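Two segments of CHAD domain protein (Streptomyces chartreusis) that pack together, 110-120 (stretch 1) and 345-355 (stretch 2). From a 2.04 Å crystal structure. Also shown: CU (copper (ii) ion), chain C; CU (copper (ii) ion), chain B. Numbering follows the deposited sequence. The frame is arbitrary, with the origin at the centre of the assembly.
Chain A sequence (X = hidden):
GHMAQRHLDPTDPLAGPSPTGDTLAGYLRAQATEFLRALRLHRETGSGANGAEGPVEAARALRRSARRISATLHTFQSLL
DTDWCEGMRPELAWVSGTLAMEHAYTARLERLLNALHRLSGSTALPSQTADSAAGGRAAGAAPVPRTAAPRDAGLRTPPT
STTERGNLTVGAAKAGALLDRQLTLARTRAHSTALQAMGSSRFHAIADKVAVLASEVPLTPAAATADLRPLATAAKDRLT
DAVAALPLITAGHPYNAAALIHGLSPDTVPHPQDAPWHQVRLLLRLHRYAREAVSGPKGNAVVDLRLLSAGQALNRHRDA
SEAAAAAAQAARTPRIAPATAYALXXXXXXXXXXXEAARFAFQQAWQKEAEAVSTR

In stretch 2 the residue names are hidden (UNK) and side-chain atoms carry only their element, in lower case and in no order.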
ATOM      1  N   GLU A 110       1.303  12.513 -16.268  1.00 39.51           N
ATOM      2  CA  GLU A 110       2.683  12.210 -15.902  1.00 41.27           C
ATOM      3  C   GLU A 110       2.833  11.479 -14.561  1.00 40.92           C
ATOM      4  O   GLU A 110       3.549  10.471 -14.456  1.00 39.99           O
ATOM      5  CB  GLU A 110       3.466  13.493 -15.860  1.00 47.09           C
ATOM      6  CG  GLU A 110       4.866  13.259 -15.361  1.00 60.31           C
ATOM      7  CD  GLU A 110       5.874  14.117 -16.071  1.00 70.12           C
ATOM      8  OE1 GLU A 110       5.539  15.305 -16.347  1.00 73.98           O
ATOM      9  OE2 GLU A 110       6.992  13.584 -16.331  1.00 76.69           O
ATOM     10  N   ARG A 111       2.161  11.986 -13.536  1.00 34.99           N
ATOM     11  CA  ARG A 111       2.197  11.369 -12.235  1.00 35.40           C
ATOM     12  C   ARG A 111       1.712   9.930 -12.359  1.00 36.75           C
ATOM     13  O   ARG A 111       2.321   9.002 -11.809  1.00 36.14           O
ATOM     14  CB  ARG A 111       1.305  12.173 -11.267  1.00 36.23           C
ATOM     15  CG  ARG A 111       0.882  11.444 -10.014  1.00 38.40           C
ATOM     16  CD  ARG A 111       0.050  12.332  -9.079  1.00 39.49           C
ATOM     17  NE  ARG A 111       0.927  13.178  -8.282  1.00 39.51           N
ATOM     18  CZ  ARG A 111       1.492  12.838  -7.129  1.00 36.09           C
ATOM     19  NH1 ARG A 111       1.227  11.682  -6.513  1.00 31.88           N
ATOM     20  NH2 ARG A 111       2.270  13.720  -6.543  1.00 36.69           N
ATOM     21  N   LEU A 112       0.628   9.714 -13.101  1.00 33.19           N
ATOM     22  CA  LEU A 112       0.093   8.366 -13.197  1.00 31.84           C
ATOM     23  C   LEU A 112       0.983   7.427 -14.025  1.00 32.56           C
ATOM     24  O   LEU A 112       1.202   6.256 -13.655  1.00 32.69           O
ATOM     25  CB  LEU A 112      -1.335   8.395 -13.733  1.00 32.21           C
ATOM     26  CG  LEU A 112      -2.384   8.975 -12.760  1.00 34.64           C
ATOM     27  CD1 LEU A 112      -3.686   9.356 -13.451  1.00 34.98           C
ATOM     28  CD2 LEU A 112      -2.716   8.059 -11.597  1.00 34.51           C
ATOM     29  N   LEU A 113       1.501   7.912 -15.138  1.00 31.44           N
ATOM     30  CA  LEU A 113       2.451   7.066 -15.909  1.00 35.22           C
ATOM     31  C   LEU A 113       3.716   6.719 -15.131  1.00 35.70           C
ATOM     32  O   LEU A 113       4.124   5.564 -15.119  1.00 37.68           O
ATOM     33  CB  LEU A 113       2.809   7.674 -17.262  1.00 35.92           C
ATOM     34  CG  LEU A 113       1.559   7.801 -18.162  1.00 39.53           C
ATOM     35  CD1 LEU A 113       1.873   8.516 -19.476  1.00 43.43           C
ATOM     36  CD2 LEU A 113       0.918   6.452 -18.495  1.00 40.97           C
ATOM     37  N   ASN A 114       4.289   7.681 -14.428  1.00 36.96           N
ATOM     38  CA  ASN A 114       5.399   7.394 -13.516  1.00 39.71           C
ATOM     39  C   ASN A 114       5.018   6.306 -12.511  1.00 41.13           C
ATOM     40  O   ASN A 114       5.750   5.356 -12.354  1.00 36.79           O
ATOM     41  CB  ASN A 114       5.856   8.653 -12.771  1.00 39.79           C
ATOM     42  CG  ASN A 114       6.607   9.613 -13.664  1.00 44.44           C
ATOM     43  OD1 ASN A 114       7.224   9.212 -14.657  1.00 53.52           O
ATOM     44  ND2 ASN A 114       6.527  10.876 -13.348  1.00 42.28           N
ATOM     45  N   ALA A 115       3.851   6.431 -11.874  1.00 41.62           N
ATOM     46  CA  ALA A 115       3.481   5.497 -10.835  1.00 38.68           C
ATOM     47  C   ALA A 115       3.319   4.081 -11.381  1.00 39.38           C
ATOM     48  O   ALA A 115       3.771   3.137 -10.758  1.00 36.54           O
ATOM     49  CB  ALA A 115       2.236   5.968 -10.105  1.00 40.44           C
ATOM     50  N   LEU A 116       2.710   3.930 -12.553  1.00 40.59           N
ATOM     51  CA  LEU A 116       2.566   2.609 -13.192  1.00 42.13           C
ATOM     52  C   LEU A 116       3.894   1.900 -13.558  1.00 44.44           C
ATOM     53  O   LEU A 116       4.000   0.653 -13.499  1.00 40.96           O
ATOM     54  CB  LEU A 116       1.744   2.726 -14.483  1.00 42.62           C
ATOM     55  CG  LEU A 116       0.217   2.855 -14.382  1.00 45.54           C
ATOM     56  CD1 LEU A 116      -0.307   3.215 -15.759  1.00 44.50           C
ATOM     57  CD2 LEU A 116      -0.464   1.592 -13.855  1.00 41.89           C
ATOM     58  N   HIS A 117       4.845   2.697 -14.021  1.00 43.48           N
ATOM     59  CA  HIS A 117       6.178   2.224 -14.359  1.00 55.20           C
ATOM     60  C   HIS A 117       6.810   1.690 -13.086  1.00 50.59           C
ATOM     61  O   HIS A 117       7.278   0.550 -13.050  1.00 48.74           O
ATOM     62  CB  HIS A 117       7.055   3.344 -14.963  1.00 62.72           C
ATOM     63  CG  HIS A 117       6.897   3.531 -16.451  1.00 79.07           C
ATOM     64  ND1 HIS A 117       6.856   2.478 -17.346  1.00 90.02           N
ATOM     65  CD2 HIS A 117       6.813   4.661 -17.204  1.00 89.60           C
ATOM     66  CE1 HIS A 117       6.726   2.947 -18.578  1.00 89.51           C
ATOM     67  NE2 HIS A 117       6.704   4.270 -18.520  1.00 90.86           N
ATOM     68  N   ARG A 118       6.748   2.503 -12.039  1.00 45.27           N
ATOM     69  CA  ARG A 118       7.217   2.119 -10.704  1.00 44.65           C
ATOM     70  C   ARG A 118       6.541   0.856 -10.182  1.00 46.38           C
ATOM     71  O   ARG A 118       7.198  -0.104  -9.747  1.00 47.33           O
ATOM     72  CB  ARG A 118       6.988   3.285  -9.752  1.00 48.12           C
ATOM     73  CG  ARG A 118       7.203   2.963  -8.299  1.00 47.28           C
ATOM     74  CD  ARG A 118       7.377   4.221  -7.475  1.00 48.98           C
ATOM     75  NE  ARG A 118       6.212   5.111  -7.497  1.00 51.32           N
ATOM     76  CZ  ARG A 118       5.035   4.861  -6.915  1.00 46.26           C
ATOM     77  NH1 ARG A 118       4.822   3.716  -6.254  1.00 43.98           N
ATOM     78  NH2 ARG A 118       4.060   5.772  -6.988  1.00 45.16           N
ATOM     79  N   LEU A 119       5.221   0.829 -10.239  1.00 45.48           N
ATOM     80  CA  LEU A 119       4.469  -0.306  -9.727  1.00 43.78           C
ATOM     81  C   LEU A 119       4.632  -1.602 -10.558  1.00 50.27           C
ATOM     82  O   LEU A 119       4.240  -2.698 -10.108  1.00 44.29           O
ATOM     83  CB  LEU A 119       2.986   0.047  -9.666  1.00 43.52           C
ATOM     84  CG  LEU A 119       2.639   1.145  -8.686  1.00 42.72           C
ATOM     85  CD1 LEU A 119       1.275   1.746  -9.025  1.00 44.09           C
ATOM     86  CD2 LEU A 119       2.689   0.593  -7.274  1.00 44.03           C
ATOM     87  N   SER A 120       5.164  -1.490 -11.765  1.00 52.63           N
ATOM     88  CA  SER A 120       5.499  -2.683 -12.522  1.00 65.11           C
ATOM     89  C   SER A 120       6.820  -3.242 -11.981  1.00 77.71           C
ATOM     90  O   SER A 120       6.910  -4.434 -11.668  1.00 89.00           O
ATOM     91  CB  SER A 120       5.544  -2.380 -14.010  1.00 58.95           C
ATOM     92  OG  SER A 120       4.229  -2.071 -14.445  1.00 60.81           O
ATOM     93  N   UNK A 345      -6.842  -0.543 -10.128  1.00 28.22           N
ATOM     94  CA  UNK A 345      -7.026  -0.746  -8.671  1.00 30.08           C
ATOM     95  C   UNK A 345      -5.764  -0.521  -7.831  1.00 30.91           C
ATOM     96  O   UNK A 345      -5.812   0.110  -6.770  1.00 25.56           O
ATOM     97  N   UNK A 346      -4.638  -1.033  -8.331  1.00 27.41           N
ATOM     98  CA  UNK A 346      -3.360  -0.897  -7.681  1.00 29.30           C
ATOM     99  C   UNK A 346      -2.934   0.564  -7.668  1.00 28.93           C
ATOM    100  O   UNK A 346      -2.464   1.105  -6.662  1.00 29.80           O
ATOM    101  c   UNK A 346      -2.279  -1.719  -8.432  1.00 31.37           C
ATOM    102  c   UNK A 346      -2.606  -3.207  -8.380  1.00 33.68           C
ATOM    103  c   UNK A 346      -0.921  -1.538  -7.811  1.00 31.55           C
ATOM    104  N   UNK A 347      -3.100   1.196  -8.820  1.00 29.63           N
ATOM    105  CA  UNK A 347      -2.737   2.596  -9.002  1.00 31.49           C
ATOM    106  C   UNK A 347      -3.552   3.567  -8.138  1.00 29.02           C
ATOM    107  O   UNK A 347      -3.026   4.511  -7.601  1.00 29.72           O
ATOM    108  c   UNK A 347      -1.041   4.526 -10.642  1.00 39.04           C
ATOM    109  c   UNK A 347      -2.897   2.923 -10.467  1.00 32.27           C
ATOM    110  c   UNK A 347      -2.762   4.251 -12.469  1.00 36.33           C
ATOM    111  c   UNK A 347      -2.506   4.275 -10.967  1.00 33.96           C
ATOM    112  N   UNK A 348      -4.845   3.338  -8.022  1.00 30.48           N
ATOM    113  CA  UNK A 348      -5.659   4.090  -7.076  1.00 27.83           C
ATOM    114  C   UNK A 348      -5.161   3.923  -5.660  1.00 27.98           C
ATOM    115  O   UNK A 348      -5.067   4.903  -4.926  1.00 28.81           O
ATOM    116  c   UNK A 348      -8.686   5.398  -5.999  1.00 28.43           C
ATOM    117  c   UNK A 348      -7.129   3.668  -7.169  1.00 29.63           C
ATOM    118  c   UNK A 348      -9.008   4.309  -4.125  1.00 33.64           C
ATOM    119  n   UNK A 348      -8.202   3.572  -4.887  1.00 31.59           N
ATOM    120  c   UNK A 348      -7.992   4.232  -6.079  1.00 30.53           C
ATOM    121  n   UNK A 348      -9.303   5.426  -4.777  1.00 29.36           N
ATOM    122  N   UNK A 349      -4.813   2.698  -5.277  1.00 26.84           N
ATOM    123  CA  UNK A 349      -4.343   2.421  -3.941  1.00 27.96           C
ATOM    124  C   UNK A 349      -3.003   3.108  -3.673  1.00 30.74           C
ATOM    125  O   UNK A 349      -2.807   3.778  -2.633  1.00 28.25           O
ATOM    126  c   UNK A 349      -4.214   0.909  -3.742  1.00 27.01           C
ATOM    127  N   UNK A 350      -2.087   2.954  -4.622  1.00 27.21           N
ATOM    128  CA  UNK A 350      -0.838   3.669  -4.586  1.00 29.72           C
ATOM    129  C   UNK A 350      -0.999   5.174  -4.328  1.00 31.24           C
ATOM    130  O   UNK A 350      -0.323   5.757  -3.460  1.00 31.32           O
ATOM    131  o   UNK A 350       1.438   5.179  -6.563  1.00 38.39           O
ATOM    132  o   UNK A 350       2.123   3.558  -5.221  1.00 32.09           O
ATOM    133  c   UNK A 350      -0.098   3.483  -5.932  1.00 32.25           C
ATOM    134  c   UNK A 350       1.255   4.125  -5.914  1.00 35.30           C
ATOM    135  N   UNK A 351      -1.891   5.813  -5.075  1.00 28.65           N
ATOM    136  CA  UNK A 351      -2.040   7.260  -4.953  1.00 28.97           C
ATOM    137  C   UNK A 351      -2.739   7.604  -3.631  1.00 30.96           C
ATOM    138  O   UNK A 351      -2.449   8.629  -3.037  1.00 28.57           O
ATOM    139  o   UNK A 351      -0.692   9.650  -7.338  1.00 30.81           O
ATOM    140  c   UNK A 351      -0.655   8.410  -7.418  1.00 30.90           C
ATOM    141  n   UNK A 351       0.491   7.695  -7.376  1.00 28.12           N
ATOM    142  c   UNK A 351      -2.759   7.844  -6.183  1.00 28.77           C
ATOM    143  c   UNK A 351      -1.945   7.628  -7.467  1.00 29.95           C
ATOM    144  N   UNK A 352      -3.604   6.729  -3.133  1.00 29.23           N
ATOM    145  CA  UNK A 352      -4.170   6.958  -1.806  1.00 31.79           C
ATOM    146  C   UNK A 352      -3.105   6.798  -0.724  1.00 34.94           C
ATOM    147  O   UNK A 352      -3.127   7.514   0.291  1.00 30.94           O
ATOM    148  n   UNK A 352      -7.213   8.320  -0.961  1.00 31.51           N
ATOM    149  c   UNK A 352      -7.605   9.576  -0.715  1.00 32.65           C
ATOM    150  n   UNK A 352      -7.823   9.970   0.528  1.00 30.82           N
ATOM    151  c   UNK A 352      -6.981   7.767  -2.307  1.00 31.66           C
ATOM    152  c   UNK A 352      -6.556   6.300  -2.364  1.00 27.75           C
ATOM    153  c   UNK A 352      -5.345   6.030  -1.525  1.00 29.10           C
ATOM    154  n   UNK A 352      -7.796  10.450  -1.700  1.00 33.55           N
ATOM    155  N   UNK A 353      -2.133   5.905  -0.955  1.00 37.81           N
ATOM    156  CA  UNK A 353      -0.982   5.802  -0.040  1.00 36.91           C
ATOM    157  C   UNK A 353      -0.143   7.062  -0.064  1.00 32.36           C
ATOM    158  O   UNK A 353       0.342   7.462   0.975  1.00 30.95           O
ATOM    159  n   UNK A 353      -1.982   3.153   0.747  1.00 51.26           N
ATOM    160  c   UNK A 353      -0.903   3.256  -0.112  1.00 44.25           C
ATOM    161  c   UNK A 353      -2.491   1.931   0.668  1.00 53.87           C
ATOM    162  n   UNK A 353      -1.783   1.238  -0.207  1.00 48.44           N
ATOM    163  c   UNK A 353      -0.789   2.044  -0.721  1.00 49.82           C
ATOM    164  c   UNK A 353      -0.125   4.525  -0.274  1.00 38.83           C
ATOM    165  N   UNK A 354       0.004   7.686  -1.227  1.00 31.62           N
ATOM    166  CA  UNK A 354       0.689   8.982  -1.325  1.00 32.39           C
ATOM    167  C   UNK A 354      -0.121  10.073  -0.609  1.00 31.23           C
ATOM    168  O   UNK A 354       0.446  10.976  -0.043  1.00 32.80           O
ATOM    169  c   UNK A 354       1.866   8.484  -3.561  1.00 45.53           C
ATOM    170  o   UNK A 354       4.188   7.831  -3.660  1.00 57.69           O
ATOM    171  o   UNK A 354       3.718   9.626  -2.500  1.00 56.01           O
ATOM    172  c   UNK A 354       0.928   9.392  -2.770  1.00 36.59           C
ATOM    173  c   UNK A 354       3.359   8.660  -3.214  1.00 54.22           C
ATOM    174  N   UNK A 355      -1.448  10.006  -0.608  1.00 29.95           N
ATOM    175  CA  UNK A 355      -2.241  11.029   0.128  1.00 29.90           C
ATOM    176  C   UNK A 355      -1.877  10.963   1.613  1.00 29.96           C
ATOM    177  O   UNK A 355      -1.509  11.967   2.214  1.00 31.40           O
ATOM    178  c   UNK A 355      -4.112  11.242  -1.555  1.00 32.81           C
ATOM    179  c   UNK A 355      -3.773  10.896  -0.113  1.00 30.45           C
ATOM    180  c   UNK A 355      -4.581  11.786   0.844  1.00 30.95           C
TER
HETATM  181 CU    CU C 402      -1.350  -0.697  -1.725  0.50 63.95          CU
HETATM  182 CU    CU B 401     -10.819   6.581  -4.050  1.00 31.38          CU
HETATM  183  O   HOH W   1       3.311   8.842  -7.322  1.00 45.39           O

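Position 345 has backbone atoms and no side chain. Nothing of stretch 1 comes near it. It is Gly 345.

Position 346 has three carbons, one carrying the other two. One of the two end carbons reaches Leu 119. This beta-branched shape is valine. CG1 of Val 346 lies 4.1 Å from CD1 of Leu 119.

Position 347 has four carbons, forked at the second. The fork sits among Leu 112, Ala 115, Leu 116 and Leu 119. A fork one carbon beyond CB means leucine. CD1 of Leu 347 is 3.6 Å from CB of Ala 115, and its CD2 is 3.8 Å from CD2 of Leu 116.

Position 348 has one carbon, then a five-membered ring of three carbons and two nitrogens. Its CA-to-CB bond points away from stretch 1, and no side-chain atom makes contact. The ring is an imidazole, so this is His 348. Its NE2 binds the chain B copper at 2.0 Å, with three further ligand atoms from elsewhere in the structure.

Position 349 has a single side-chain carbon, out of reach of stretch 1. It is Ala 349.

Position 350 has two carbons, the second carrying two oxygens. Both oxygens face the guanidinium of Arg 118. A carboxylate this short is aspartate. NH1 of Arg 118 donates to OD1 of Asp 350 at 2.9 Å, and NH2 of Arg 118 to OD2 of Asp 350 at 2.7 Å, forming a two-pronged salt bridge.

Position 351 has three carbons, the third carrying one oxygen and one nitrogen. The oxygen meets Arg 111. This amide is glutamine. NH1 of Arg 111 donates to OE1 of Gln 351 at 2.9 Å. NE2 of Gln 351 donates to OD2 of Asp 350 at 2.8 Å.

Position 352 has three carbons, a nitrogen, then a carbon carrying two more nitrogens. It does not touch stretch 1. It is Arg 352.

Position 353 has one carbon and another imidazole ring, clear of stretch 1. It is His 353. NE2 of His 353 lies 2.5 Å from the chain C CU.

Position 354 has three carbons, the third carrying two oxygens, near Arg 118. It is glutamate. OE2 of Glu 354 is 3.9 Å from NH2 of Arg 118, a long salt bridge of charge alone.

Position 355 has three carbons, one carrying two, with no contact. It is Val 355.

The two helices cross at 107°. Leu 347 is the apolar knob. Polar contacts add to it: Arg 118 holds Asp 350, and Arg 111 holds Gln 351. Water 1 also links Gln 351 to Arg 118, the latter weakly.

Stretch 2 345-355: GVLHADQRHEV
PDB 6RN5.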